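Local coordinates for acyl-CoA thioesterase (Alicyclobacillus acidocaldarius subsp. acidocaldarius, PDB 3RQB) that is of unknown function but has a double hot-dog fold and probably hydrolyses the thioester bond of acyl-CoA molecules, at the interface of chains A and B. Sequence-based numbering; all coordinates share one arbitrary frame. Chains: chain A/B, Uncharacterized protein.

The interface of chains A and B. Residues chain A 63, 111, 114-115; chain B 209, 243.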
# COMPACT_ATOMS: atom_id res chain seq x y z
N LEU A 63 7.27 -8.88 6.60
CA LEU A 63 6.12 -8.20 7.18
C LEU A 63 5.33 -7.53 6.06
O LEU A 63 4.14 -7.78 5.88
CB LEU A 63 6.54 -7.16 8.21
CG LEU A 63 6.96 -7.64 9.60
CD1 LEU A 63 7.49 -6.49 10.43
CD2 LEU A 63 5.79 -8.29 10.32
N VAL A 111 9.79 -4.63 4.67
CA VAL A 111 9.94 -4.57 6.11
C VAL A 111 10.04 -5.99 6.62
O VAL A 111 9.17 -6.81 6.34
CB VAL A 111 8.72 -3.92 6.79
CG1 VAL A 111 8.91 -3.87 8.28
CG2 VAL A 111 8.50 -2.52 6.25
N ILE A 114 9.87 -9.60 13.66
CA ILE A 114 9.42 -10.81 14.32
C ILE A 114 7.98 -10.74 14.82
O ILE A 114 7.57 -9.75 15.46
CB ILE A 114 10.34 -11.22 15.47
CG1 ILE A 114 9.97 -12.62 15.97
CG2 ILE A 114 10.28 -10.17 16.57
CD1 ILE A 114 10.81 -13.13 17.14
N ARG A 115 7.23 -11.80 14.52
CA ARG A 115 5.86 -11.97 14.97
C ARG A 115 5.85 -12.68 16.32
O ARG A 115 6.39 -13.78 16.44
CB ARG A 115 5.06 -12.81 13.97
CG ARG A 115 5.09 -12.29 12.54
CD ARG A 115 4.49 -10.90 12.45
NE ARG A 115 3.06 -10.89 12.74
CZ ARG A 115 2.11 -11.02 11.82
NH1 ARG A 115 2.43 -11.19 10.54
NH2 ARG A 115 0.83 -11.00 12.17
N VAL B 209 4.38 0.86 10.99
CA VAL B 209 5.54 0.48 10.23
C VAL B 209 5.52 1.06 8.82
O VAL B 209 6.54 1.55 8.31
CB VAL B 209 5.61 -1.04 10.12
CG1 VAL B 209 6.70 -1.47 9.12
CG2 VAL B 209 5.84 -1.63 11.50
N TYR B 243 0.55 -7.67 14.95
CA TYR B 243 0.25 -6.63 13.97
C TYR B 243 -1.21 -6.54 13.57
O TYR B 243 -1.98 -7.48 13.76
CB TYR B 243 1.11 -6.79 12.72
CG TYR B 243 2.56 -6.47 12.97
CD1 TYR B 243 3.07 -5.21 12.73
CD2 TYR B 243 3.40 -7.44 13.49
CE1 TYR B 243 4.41 -4.93 12.98
CE2 TYR B 243 4.72 -7.18 13.75
CZ TYR B 243 5.24 -5.92 13.49
OH TYR B 243 6.58 -5.71 13.76
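B:Tyr243 lays its ring against A:Leu63 and A:Arg115, an example of how one aromatic side chain can gather several contacts where two β-rich subunits meet. It starts strand 243-251 of its hot-dog subunit and buries 54 Å² here. A:Leu63, on strand 61-69 of the partner, covers one face of the ring off-centre: its CD2 stands over the rim on the CE2 side, 3.8 Å from CE2 of B:Tyr243. CD1 of A:Leu63 lies over the hydroxyl end, 3.5 Å from the phenol OH of B:Tyr243. The leucine and tyrosine side chains cross at nearly a right angle. A:Arg115 comes alongside the CD2-CE2 edge of the same ring. Its chain bends at chi2 and chi3 (-61° and -67°), and NE of A:Arg115 comes to 3.5 Å from CD2 of B:Tyr243, with the aliphatic CD next to it. The guanidinium does not stack: its plane stands 81° from that of the ring, with B:Tyr243 CB over the rim of one of its faces. The loop residue A:Ile114 adds its backbone carbonyl near the same ring edge. Beside this cluster, A:Val111 of strand 103-113 and B:Val209 meet tip to tip. The patch is one of a pair related by the two-fold axis of the deposited dimer, although the structure alone does not establish that this dimer forms in the cell. At the valine pair, CG1 of B:Val209 faces both methyls of A:Val111, 3.4 Å from CG1 and 3.6 Å from CG2.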